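Local coordinates for protein beta-galactosidase/beta-glucuronidase (Faecalibacterium prausnitzii L2-6, PDB 6MVF) that binds flavin mononucleotide and probably hydrolyses beta-glucuronides as a member of glycosyl hydrolase family 2, at residues A[197-202]-A[212-217]; A[255-260]-A[267-272]. All coordinates share one frame; numbering follows the deposited sequence.

Interaction 1: residues A[197-202]-A[212-217]. With FMN (flavin mononucleotide), chain G.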
loop_
_atom_site.group_PDB
_atom_site.type_symbol
_atom_site.label_atom_id
_atom_site.label_comp_id
_atom_site.label_asym_id
_atom_site.label_seq_id
_atom_site.Cartn_x
_atom_site.Cartn_y
_atom_site.Cartn_z
ATOM N N PHE A 197 -24.452 -11.249 23.758
ATOM C CA PHE A 197 -24.519 -11.527 22.328
ATOM C C PHE A 197 -25.216 -12.866 22.248
ATOM O O PHE A 197 -24.587 -13.900 22.491
ATOM C CB PHE A 197 -23.137 -11.599 21.683
ATOM C CG PHE A 197 -22.365 -10.320 21.764
ATOM C CD1 PHE A 197 -21.907 -9.840 22.982
ATOM C CD2 PHE A 197 -22.087 -9.592 20.611
ATOM C CE1 PHE A 197 -21.190 -8.640 23.042
ATOM C CE2 PHE A 197 -21.364 -8.394 20.660
ATOM C CZ PHE A 197 -20.904 -7.917 21.867
ATOM N N GLU A 198 -26.514 -12.854 21.980
ATOM C CA GLU A 198 -27.196 -14.086 21.638
ATOM C C GLU A 198 -26.833 -14.398 20.204
ATOM O O GLU A 198 -27.055 -13.577 19.313
ATOM C CB GLU A 198 -28.703 -13.952 21.804
ATOM C CG GLU A 198 -29.104 -13.533 23.200
ATOM C CD GLU A 198 -30.568 -13.119 23.280
ATOM O OE1 GLU A 198 -31.436 -14.026 23.243
ATOM O OE2 GLU A 198 -30.848 -11.891 23.360
ATOM N N ILE A 199 -26.254 -15.565 19.989
ATOM C CA ILE A 199 -25.733 -15.976 18.696
ATOM C C ILE A 199 -26.390 -17.291 18.299
ATOM O O ILE A 199 -26.558 -18.191 19.136
ATOM C CB ILE A 199 -24.199 -16.132 18.765
ATOM C CG1 ILE A 199 -23.561 -14.827 19.231
ATOM C CG2 ILE A 199 -23.620 -16.594 17.425
ATOM C CD1 ILE A 199 -22.184 -15.050 19.785
ATOM N N LYS A 200 -26.759 -17.402 17.030
ATOM C CA LYS A 200 -27.083 -18.694 16.442
ATOM C C LYS A 200 -26.417 -18.798 15.079
ATOM O O LYS A 200 -26.486 -17.865 14.274
ATOM C CB LYS A 200 -28.598 -18.898 16.320
ATOM C CG LYS A 200 -29.005 -20.328 15.902
ATOM C CD LYS A 200 -30.273 -20.775 16.647
ATOM C CE LYS A 200 -30.960 -21.990 16.012
ATOM N NZ LYS A 200 -32.302 -21.616 15.432
ATOM N N SER A 201 -25.754 -19.916 14.829
ATOM C CA SER A 201 -25.231 -20.226 13.507
ATOM C C SER A 201 -25.912 -21.491 12.995
ATOM O O SER A 201 -26.601 -22.198 13.736
ATOM C CB SER A 201 -23.709 -20.390 13.527
ATOM O OG SER A 201 -23.315 -21.460 14.374
ATOM N N PHE A 202 -25.721 -21.777 11.712
ATOM C CA PHE A 202 -26.473 -22.832 11.042
ATOM C C PHE A 202 -25.516 -23.664 10.213
ATOM O O PHE A 202 -24.856 -23.141 9.311
ATOM C CB PHE A 202 -27.582 -22.239 10.176
ATOM C CG PHE A 202 -28.506 -21.346 10.942
ATOM C CD1 PHE A 202 -29.579 -21.876 11.642
ATOM C CD2 PHE A 202 -28.282 -19.978 10.998
ATOM C CE1 PHE A 202 -30.422 -21.061 12.372
ATOM C CE2 PHE A 202 -29.126 -19.154 11.717
ATOM C CZ PHE A 202 -30.196 -19.699 12.409
ATOM N N VAL A 212 -18.887 -25.876 17.089
ATOM C CA VAL A 212 -18.803 -24.480 16.688
ATOM C C VAL A 212 -18.138 -23.698 17.824
ATOM O O VAL A 212 -18.669 -23.629 18.940
ATOM C CB VAL A 212 -20.183 -23.904 16.340
ATOM C CG1 VAL A 212 -20.077 -22.401 16.069
ATOM C CG2 VAL A 212 -20.770 -24.627 15.126
ATOM N N MET A 213 -16.966 -23.126 17.540
ATOM C CA MET A 213 -16.210 -22.349 18.516
ATOM C C MET A 213 -16.428 -20.878 18.200
ATOM O O MET A 213 -16.035 -20.400 17.134
ATOM C CB MET A 213 -14.728 -22.710 18.494
ATOM C CG MET A 213 -14.454 -24.202 18.700
ATOM S SD MET A 213 -12.688 -24.583 18.786
ATOM C CE MET A 213 -12.111 -23.649 17.363
ATOM N N TYR A 214 -17.082 -20.178 19.118
ATOM C CA TYR A 214 -17.408 -18.772 18.975
ATOM C C TYR A 214 -16.369 -17.929 19.685
ATOM O O TYR A 214 -16.001 -18.220 20.823
ATOM C CB TYR A 214 -18.770 -18.470 19.585
ATOM C CG TYR A 214 -19.955 -19.110 18.909
ATOM C CD1 TYR A 214 -20.346 -18.713 17.644
ATOM C CD2 TYR A 214 -20.716 -20.076 19.562
ATOM C CE1 TYR A 214 -21.442 -19.267 17.039
ATOM C CE2 TYR A 214 -21.818 -20.643 18.956
ATOM C CZ TYR A 214 -22.179 -20.222 17.695
ATOM O OH TYR A 214 -23.269 -20.768 17.067
ATOM N N SER A 215 -15.924 -16.871 19.026
ATOM C CA SER A 215 -14.963 -15.947 19.596
ATOM C C SER A 215 -15.414 -14.523 19.299
ATOM O O SER A 215 -15.837 -14.225 18.181
ATOM C CB SER A 215 -13.567 -16.204 19.025
ATOM O OG SER A 215 -12.688 -15.130 19.325
ATOM N N ILE A 216 -15.348 -13.646 20.298
ATOM C CA ILE A 216 -15.742 -12.245 20.143
ATOM C C ILE A 216 -14.499 -11.375 20.311
ATOM O O ILE A 216 -13.820 -11.440 21.346
ATOM C CB ILE A 216 -16.842 -11.838 21.141
ATOM C CG1 ILE A 216 -18.139 -12.606 20.875
ATOM C CG2 ILE A 216 -17.128 -10.355 21.024
ATOM C CD1 ILE A 216 -19.200 -12.415 21.921
ATOM N N GLU A 217 -14.208 -10.559 19.298
ATOM C CA GLU A 217 -13.062 -9.656 19.287
ATOM C C GLU A 217 -13.540 -8.222 19.469
ATOM O O GLU A 217 -14.545 -7.820 18.877
ATOM C CB GLU A 217 -12.266 -9.799 17.979
ATOM C CG GLU A 217 -11.625 -11.176 17.827
ATOM C CD GLU A 217 -11.127 -11.481 16.416
ATOM O OE1 GLU A 217 -11.430 -10.713 15.466
ATOM O OE2 GLU A 217 -10.428 -12.512 16.256
HETATM N N1 FMN G . -32.186 -21.173 9.077
HETATM C C2 FMN G . -31.242 -21.805 8.375
HETATM O O2 FMN G . -31.332 -23.008 8.120
HETATM N N3 FMN G . -30.180 -21.196 7.897
HETATM C C4 FMN G . -29.947 -19.934 8.082
HETATM O O4 FMN G . -28.958 -19.376 7.635
HETATM C C4A FMN G . -30.902 -19.199 8.837
HETATM N N5 FMN G . -30.678 -17.928 9.012
HETATM C C5A FMN G . -31.520 -17.184 9.699
HETATM C C6 FMN G . -31.248 -15.851 9.869
HETATM C C7 FMN G . -32.092 -15.071 10.576
HETATM C C7M FMN G . -31.792 -13.634 10.750
HETATM C C8 FMN G . -33.306 -15.652 11.135
HETATM C C8M FMN G . -34.253 -14.796 11.898
HETATM C C9 FMN G . -33.573 -16.993 10.963
HETATM C C9A FMN G . -32.717 -17.791 10.267
HETATM N N10 FMN G . -32.998 -19.133 10.065
HETATM C C10 FMN G . -32.074 -19.883 9.341
HETATM C "C1'" FMN G . -34.200 -19.652 10.703
HETATM C "C2'" FMN G . -35.382 -20.179 9.925
HETATM O "O2'" FMN G . -36.128 -19.009 9.712
HETATM C "C3'" FMN G . -36.274 -21.089 10.741
HETATM O "O3'" FMN G . -35.557 -21.580 11.852
HETATM C "C4'" FMN G . -36.756 -22.321 10.009
HETATM O "O4'" FMN G . -35.637 -22.819 9.291
HETATM C "C5'" FMN G . -37.960 -22.086 9.095
HETATM O "O5'" FMN G . -37.559 -21.881 7.751
HETATM P P FMN G . -38.502 -21.282 6.628
HETATM O O1P FMN G . -37.999 -21.958 5.417
HETATM O O2P FMN G . -39.894 -21.644 7.054
HETATM O O3P FMN G . -38.349 -19.799 6.579
#

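Interaction 2: residues A[255-260]-A[267-272]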
loop_
_atom_site.group_PDB
_atom_site.type_symbol
_atom_site.label_atom_id
_atom_site.label_comp_id
_atom_site.label_asym_id
_atom_site.label_seq_id
_atom_site.Cartn_x
_atom_site.Cartn_y
_atom_site.Cartn_z
ATOM N N THR A 255 -16.438 -8.025 16.668
ATOM C CA THR A 255 -16.412 -9.031 15.613
ATOM C C THR A 255 -16.734 -10.381 16.232
ATOM O O THR A 255 -15.990 -10.870 17.089
ATOM C CB THR A 255 -15.048 -9.067 14.909
ATOM O OG1 THR A 255 -14.777 -7.786 14.331
ATOM C CG2 THR A 255 -15.044 -10.120 13.818
ATOM N N VAL A 256 -17.830 -10.984 15.799
ATOM C CA VAL A 256 -18.156 -12.348 16.192
ATOM C C VAL A 256 -17.609 -13.283 15.123
ATOM O O VAL A 256 -17.919 -13.135 13.940
ATOM C CB VAL A 256 -19.668 -12.531 16.385
ATOM C CG1 VAL A 256 -19.980 -13.952 16.831
ATOM C CG2 VAL A 256 -20.190 -11.519 17.408
ATOM N N VAL A 257 -16.765 -14.222 15.532
ATOM C CA VAL A 257 -16.161 -15.204 14.646
ATOM C C VAL A 257 -16.728 -16.564 15.016
ATOM O O VAL A 257 -16.874 -16.872 16.205
ATOM C CB VAL A 257 -14.626 -15.181 14.781
ATOM C CG1 VAL A 257 -13.988 -16.270 13.909
ATOM C CG2 VAL A 257 -14.087 -13.777 14.437
ATOM N N ALA A 258 -17.073 -17.370 14.012
ATOM C CA ALA A 258 -17.601 -18.707 14.263
ATOM C C ALA A 258 -16.820 -19.706 13.434
ATOM O O ALA A 258 -16.693 -19.530 12.220
ATOM C CB ALA A 258 -19.105 -18.813 13.941
ATOM N N ARG A 259 -16.319 -20.756 14.087
ATOM C CA ARG A 259 -15.465 -21.751 13.450
ATOM C C ARG A 259 -16.061 -23.134 13.626
ATOM O O ARG A 259 -16.227 -23.591 14.762
ATOM C CB ARG A 259 -14.059 -21.739 14.036
ATOM C CG ARG A 259 -13.147 -20.757 13.382
ATOM C CD ARG A 259 -11.698 -20.983 13.805
ATOM N NE ARG A 259 -10.912 -19.816 13.427
ATOM C CZ ARG A 259 -10.681 -18.783 14.232
ATOM N NH1 ARG A 259 -11.154 -18.802 15.475
ATOM N NH2 ARG A 259 -9.962 -17.743 13.801
ATOM N N LEU A 260 -16.336 -23.805 12.503
ATOM C CA LEU A 260 -16.718 -25.209 12.499
ATOM C C LEU A 260 -15.461 -26.086 12.585
ATOM O O LEU A 260 -14.625 -26.088 11.672
ATOM C CB LEU A 260 -17.530 -25.517 11.245
ATOM C CG LEU A 260 -18.181 -26.907 11.181
ATOM C CD1 LEU A 260 -19.207 -27.122 12.303
ATOM C CD2 LEU A 260 -18.799 -27.116 9.818
ATOM N N PHE A 267 -12.812 -26.533 9.716
ATOM C CA PHE A 267 -13.354 -26.787 8.387
ATOM C C PHE A 267 -13.958 -25.528 7.778
ATOM O O PHE A 267 -13.750 -25.254 6.591
ATOM C CB PHE A 267 -14.412 -27.901 8.439
ATOM C CG PHE A 267 -13.843 -29.292 8.405
ATOM C CD1 PHE A 267 -12.887 -29.699 9.337
ATOM C CD2 PHE A 267 -14.283 -30.210 7.455
ATOM C CE1 PHE A 267 -12.370 -30.986 9.314
ATOM C CE2 PHE A 267 -13.762 -31.507 7.425
ATOM C CZ PHE A 267 -12.807 -31.892 8.352
ATOM N N ASP A 268 -14.691 -24.746 8.568
ATOM C CA ASP A 268 -15.338 -23.552 8.056
ATOM C C ASP A 268 -15.205 -22.412 9.065
ATOM O O ASP A 268 -15.011 -22.631 10.267
ATOM C CB ASP A 268 -16.808 -23.829 7.711
ATOM C CG ASP A 268 -17.321 -22.906 6.625
ATOM O OD1 ASP A 268 -16.531 -22.049 6.153
ATOM O OD2 ASP A 268 -18.499 -23.038 6.233
ATOM N N GLU A 269 -15.308 -21.180 8.556
ATOM C CA GLU A 269 -15.155 -19.982 9.380
ATOM C C GLU A 269 -15.936 -18.837 8.757
ATOM O O GLU A 269 -15.710 -18.499 7.591
ATOM C CB GLU A 269 -13.677 -19.612 9.524
ATOM C CG GLU A 269 -13.369 -18.302 10.252
ATOM C CD GLU A 269 -11.852 -17.996 10.260
ATOM O OE1 GLU A 269 -11.162 -18.375 11.254
ATOM O OE2 GLU A 269 -11.359 -17.402 9.251
ATOM N N ILE A 270 -16.854 -18.252 9.529
ATOM C CA ILE A 270 -17.593 -17.067 9.125
ATOM C C ILE A 270 -17.537 -16.048 10.257
ATOM O O ILE A 270 -17.227 -16.371 11.406
ATOM C CB ILE A 270 -19.054 -17.374 8.757
ATOM C CG1 ILE A 270 -19.786 -17.944 9.969
ATOM C CG2 ILE A 270 -19.117 -18.308 7.561
ATOM C CD1 ILE A 270 -21.232 -18.267 9.691
ATOM N N TYR A 271 -17.840 -14.797 9.920
ATOM C CA TYR A 271 -17.726 -13.747 10.913
ATOM C C TYR A 271 -18.690 -12.610 10.596
ATOM O O TYR A 271 -19.287 -12.542 9.520
ATOM C CB TYR A 271 -16.278 -13.247 11.024
ATOM C CG TYR A 271 -15.712 -12.652 9.765
ATOM C CD1 TYR A 271 -14.894 -13.406 8.925
ATOM C CD2 TYR A 271 -15.983 -11.324 9.414
ATOM C CE1 TYR A 271 -14.364 -12.858 7.763
ATOM C CE2 TYR A 271 -15.461 -10.762 8.251
ATOM C CZ TYR A 271 -14.650 -11.533 7.431
ATOM O OH TYR A 271 -14.129 -10.975 6.280
ATOM N N ALA A 272 -18.829 -11.709 11.565
ATOM C CA ALA A 272 -19.826 -10.655 11.498
ATOM C C ALA A 272 -19.395 -9.495 12.387
ATOM O O ALA A 272 -19.027 -9.697 13.548
ATOM C CB ALA A 272 -21.199 -11.180 11.933
#

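Interaction 1: residues A[197-202]-A[212-217]
The phenol oxygen of Tyr214 is gripped twice: Ser201 OG donates a hydrogen bond to Tyr214 OH at 2.8 Å, and the same hydroxyl is hydrogen-bonded to the backbone oxygen of Thr234. With Ser201 and Thr234 both bonded to it, the buried phenol oxygen is satisfied and its position fixed. Ser201 OG sits between its own backbone N and carbonyl carbon (chi1 61°), a setting that directs it at the phenol. Below the hydroxyl, the Tyr214 ring runs past Ile199 in the opposite direction, so that Ile199 CG2 approaches Tyr214 CE1 at 3.5 Å, obliquely to the ring. Val212 CG1 reaches Ser201 OG at 3.8 Å.

The backbones stand too far apart for strand pairing. Axes 9.8 Å apart at closest, crossing at 143°, place 197-202 and 212-217 in opposing sheets of a beta-sandwich, consistent with the immunoglobulin-like domain of glycosyl hydrolase family 2. The contact between them is made almost wholly by side chains. At the far end of the contact from Ser201, the CD1 methyl of Ile216 lies over one face of the Phe197 ring, 4.1 Å from its centroid and 24° off the normal, a CH-pi contact displaced toward the ring's rim. Ile199 also reaches Val256 of the same opposing sheet.

Immediately after Ser201 the chain turns its next side chain to the cofactor. Phe202 points away from 212-217 and lays a ring face over the flavin, with Phe202 CE2 3.4 Å from FMN N5 and Phe202 CD2 3.4 Å from FMN C4. Asp174 and Tyr177 hydrogen-bond the same FMN molecule, and Phe202 is tied to Asp174 by a backbone hydrogen bond.

Interaction 2: residues A[255-260]-A[267-272]
Arg259 and Glu269 face each other as a non-hydrogen-bonded pair of an antiparallel hairpin, their side chains lying side by side and pointing the same way. Arg259 CB is 4.0 Å from the backbone oxygen Asp268 O, and Arg259 CG then runs beside Glu269 CG at 4.0 Å. Arg259 CD approaches Glu269 OE1 at 3.7 Å, the chain remaining extended from CG to NE. Next along the chain, Arg259 NE forms a salt bridge with Glu269 OE1 at 2.6 Å, although the N-H...O angle of 118° makes its hydrogen bond weak. At the tip Arg259 NH2 comes within 2.9 Å of Glu269 OE1, while the guanidinium and carboxylate planes are turned 67° apart. Val257 CG1 lies over one guanidinium face, offset toward its rim, and Lys562 of the second subunit adds a salt bridge to Glu269 OE1. A leucine in place of Arg259 would probably leave the Glu269 carboxylate without its charge partner within the hairpin and freer to turn.

Beneath these side chains, the backbone ladder pairs Val256 with Ala272 and Ala258 with Ile270, each through two hydrogen bonds. Toward the turn the register is interrupted by a classic beta bulge: Phe267 N bonds to Leu260 O at 2.7 Å, and Asp268 N reaches the same oxygen weakly at 3.4 Å. Asp268 OD1 accepts from Glu269 N, while its OD2 is salt-bridged to Arg25.

Strand 254-262 is flanked by strands 211-217 and 265-274, the latter outermost in this chain's four-stranded sheet. Ala258 and Ile270 send their side chains to the sheet face that packs on Phe173 of strand 172-173 and Ile183 of strand 183-189.

Both interactions belong to the same family 2 beta-sandwich domain; both strands of interaction 1 precede the hairpin of interaction 2 in the chain, and the centres are about 8 Å apart. Strands 211-217 and 254-262 are neighbours in one antiparallel sheet, joined by probable hydrogen bonds from Val257 N to Ser215 O (2.8 Å) and from Glu217 N to Thr255 O (2.9 Å). Interaction 2 therefore pairs strands within that sheet, whereas interaction 1 spans the interior to the opposing one. Across that interior Ile199 CD1 meets Val256 CG1 at 3.8 Å, which connects the hairpin directly to the strand that carries Phe202 to the FMN.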